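GIL01 gp7 (Bacillus phage pGIL01, PDB 6N7O) probably binds and inhibits the LexA repressor of its Bacillus host, as a small dimeric helical phage protein. Local coordinates at residues Leu7-Glu13 with Tyr26-Leu31. Numbering follows the deposited sequence.
Sequences LLDFIIE and YVIDRL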
loop_
_atom_site.group_PDB
_atom_site.type_symbol
_atom_site.label_atom_id
_atom_site.label_comp_id
_atom_site.label_asym_id
_atom_site.label_seq_id
_atom_site.Cartn_x
_atom_site.Cartn_y
_atom_site.Cartn_z
ATOM N N LEU A 7 -3.095 6.453 -4.315
ATOM C CA LEU A 7 -3.421 5.256 -3.552
ATOM C C LEU A 7 -4.450 4.413 -4.290
ATOM O O LEU A 7 -4.285 3.199 -4.430
ATOM C CB LEU A 7 -3.922 5.641 -2.158
ATOM C CG LEU A 7 -4.348 4.469 -1.264
ATOM C CD1 LEU A 7 -3.173 3.497 -1.043
ATOM C CD2 LEU A 7 -4.876 4.981 0.081
ATOM N N LEU A 8 -5.522 5.043 -4.781
ATOM C CA LEU A 8 -6.525 4.296 -5.531
ATOM C C LEU A 8 -5.923 3.641 -6.773
ATOM O O LEU A 8 -6.268 2.501 -7.104
ATOM C CB LEU A 8 -7.687 5.215 -5.898
ATOM C CG LEU A 8 -8.656 5.438 -4.727
ATOM C CD1 LEU A 8 -9.698 6.502 -5.022
ATOM C CD2 LEU A 8 -9.339 4.123 -4.322
ATOM N N ASP A 9 -5.007 4.329 -7.462
ATOM C CA ASP A 9 -4.381 3.704 -8.627
ATOM C C ASP A 9 -3.522 2.504 -8.239
ATOM O O ASP A 9 -3.446 1.528 -9.000
ATOM C CB ASP A 9 -3.563 4.730 -9.423
ATOM C CG ASP A 9 -4.442 5.621 -10.301
ATOM O OD1 ASP A 9 -5.629 5.289 -10.501
ATOM O OD2 ASP A 9 -3.956 6.656 -10.800
ATOM N N PHE A 10 -2.879 2.533 -7.059
ATOM C CA PHE A 10 -2.152 1.352 -6.607
ATOM C C PHE A 10 -3.116 0.223 -6.288
ATOM O O PHE A 10 -2.862 -0.933 -6.646
ATOM C CB PHE A 10 -1.283 1.691 -5.388
ATOM C CG PHE A 10 -0.473 0.530 -4.867
ATOM C CD1 PHE A 10 0.161 -0.351 -5.738
ATOM C CD2 PHE A 10 -0.319 0.333 -3.501
ATOM C CE1 PHE A 10 0.929 -1.402 -5.250
ATOM C CE2 PHE A 10 0.451 -0.711 -3.008
ATOM C CZ PHE A 10 1.068 -1.592 -3.877
ATOM N N ILE A 11 -4.248 0.537 -5.651
ATOM C CA ILE A 11 -5.262 -0.485 -5.405
ATOM C C ILE A 11 -5.723 -1.112 -6.717
ATOM O O ILE A 11 -5.919 -2.334 -6.806
ATOM C CB ILE A 11 -6.440 0.116 -4.616
ATOM C CG1 ILE A 11 -5.994 0.467 -3.199
ATOM C CG2 ILE A 11 -7.612 -0.848 -4.564
ATOM C CD1 ILE A 11 -6.989 1.358 -2.450
ATOM N N ILE A 12 -5.915 -0.294 -7.751
ATOM C CA ILE A 12 -6.315 -0.826 -9.055
ATOM C C ILE A 12 -5.214 -1.720 -9.618
ATOM O O ILE A 12 -5.490 -2.801 -10.159
ATOM C CB ILE A 12 -6.664 0.320 -10.021
ATOM C CG1 ILE A 12 -7.892 1.074 -9.519
ATOM C CG2 ILE A 12 -6.931 -0.214 -11.444
ATOM C CD1 ILE A 12 -8.103 2.376 -10.211
ATOM N N GLU A 13 -3.953 -1.279 -9.507
ATOM C CA GLU A 13 -2.838 -2.098 -9.976
ATOM C C GLU A 13 -2.836 -3.476 -9.322
ATOM O O GLU A 13 -2.570 -4.480 -9.989
ATOM C CB GLU A 13 -1.504 -1.381 -9.723
ATOM C CG GLU A 13 -0.307 -2.170 -10.223
ATOM C CD GLU A 13 1.038 -1.581 -9.780
ATOM O OE1 GLU A 13 2.062 -2.219 -10.057
ATOM O OE2 GLU A 13 1.067 -0.485 -9.165
ATOM N N TYR A 26 7.879 -5.063 -2.901
ATOM C CA TYR A 26 7.213 -4.273 -3.932
ATOM C C TYR A 26 6.100 -3.411 -3.342
ATOM O O TYR A 26 5.970 -2.234 -3.698
ATOM C CB TYR A 26 6.639 -5.168 -5.030
ATOM C CG TYR A 26 6.031 -4.350 -6.150
ATOM C CD1 TYR A 26 6.836 -3.572 -6.965
ATOM C CD2 TYR A 26 4.662 -4.338 -6.375
ATOM C CE1 TYR A 26 6.302 -2.808 -7.988
ATOM C CE2 TYR A 26 4.112 -3.577 -7.401
ATOM C CZ TYR A 26 4.940 -2.814 -8.208
ATOM O OH TYR A 26 4.424 -2.053 -9.239
ATOM N N VAL A 27 5.264 -3.992 -2.474
ATOM C CA VAL A 27 4.196 -3.211 -1.842
ATOM C C VAL A 27 4.790 -2.030 -1.088
ATOM O O VAL A 27 4.308 -0.897 -1.185
ATOM C CB VAL A 27 3.343 -4.097 -0.910
ATOM C CG1 VAL A 27 2.361 -3.271 -0.094
ATOM C CG2 VAL A 27 2.586 -5.160 -1.721
ATOM N N ILE A 28 5.855 -2.278 -0.329
ATOM C CA ILE A 28 6.487 -1.198 0.426
ATOM C C ILE A 28 7.019 -0.128 -0.519
ATOM O O ILE A 28 6.809 1.071 -0.302
ATOM C CB ILE A 28 7.601 -1.768 1.314
ATOM C CG1 ILE A 28 6.989 -2.576 2.467
ATOM C CG2 ILE A 28 8.533 -0.646 1.796
ATOM C CD1 ILE A 28 8.020 -3.346 3.279
ATOM N N ASP A 29 7.723 -0.543 -1.578
ATOM C CA ASP A 29 8.239 0.423 -2.547
ATOM C C ASP A 29 7.114 1.290 -3.100
ATOM O O ASP A 29 7.252 2.512 -3.195
ATOM C CB ASP A 29 8.958 -0.285 -3.695
ATOM C CG ASP A 29 10.351 -0.771 -3.318
ATOM O OD1 ASP A 29 10.849 -0.433 -2.224
ATOM O OD2 ASP A 29 10.959 -1.495 -4.138
ATOM N N ARG A 30 5.991 0.670 -3.471
ATOM C CA ARG A 30 4.907 1.435 -4.090
ATOM C C ARG A 30 4.268 2.403 -3.098
ATOM O O ARG A 30 3.923 3.540 -3.462
ATOM C CB ARG A 30 3.850 0.496 -4.666
ATOM C CG ARG A 30 4.354 -0.322 -5.841
ATOM C CD ARG A 30 4.431 0.495 -7.127
ATOM N NE ARG A 30 3.098 0.813 -7.645
ATOM C CZ ARG A 30 2.577 2.038 -7.643
ATOM N NH1 ARG A 30 3.277 3.048 -7.150
ATOM N NH2 ARG A 30 1.360 2.258 -8.132
ATOM N N LEU A 31 4.073 1.965 -1.852
ATOM C CA LEU A 31 3.466 2.841 -0.856
ATOM C C LEU A 31 4.394 4.005 -0.519
ATOM O O LEU A 31 3.929 5.120 -0.259
ATOM C CB LEU A 31 3.107 2.050 0.400
ATOM C CG LEU A 31 1.988 1.015 0.229
ATOM C CD1 LEU A 31 1.793 0.212 1.486
ATOM C CD2 LEU A 31 0.691 1.727 -0.158
#
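Phe10 reaches from helix 2-16 across to helix 24-34 and meets the aliphatic part of Arg30 with one face of its ring: CB of Arg30 makes a CH-pi contact 3.7 Å from the ring centroid, 20° off the normal. With CG anti to the backbone N (chi1 -179°), the ring is directed at helix 24-34, where its CE2 packs on CD2 of Leu31 at 3.8 Å. Bends at chi2 and chi3 fold the Arg30 chain back along Phe10, and its guanidinium ends near CD1 of that ring, the two planes 65° apart. There NE and NH2 of Arg30 both grip OE2 of Glu13, at 2.8 and 2.9 Å, in a side-on salt bridge, the guanidinium and carboxylate planes nearly coplanar. The extended Glu13 offers its other oxygen, OE1, to OH of Tyr26 through the syn lone pair, a very short 2.5 Å bond. Two partners thus fix the carboxylate's rotation, while Gln33 holds NH1 of Arg30. Segments 7-13 and 26-31 run nearly antiparallel within a hairpin of helices 2-16 and 24-34, joined through strand 21-23; the second subunit's Leu31 packs on Phe10 and Ile11, and its Leu14 on Val27, carrying the apolar core into the dimer.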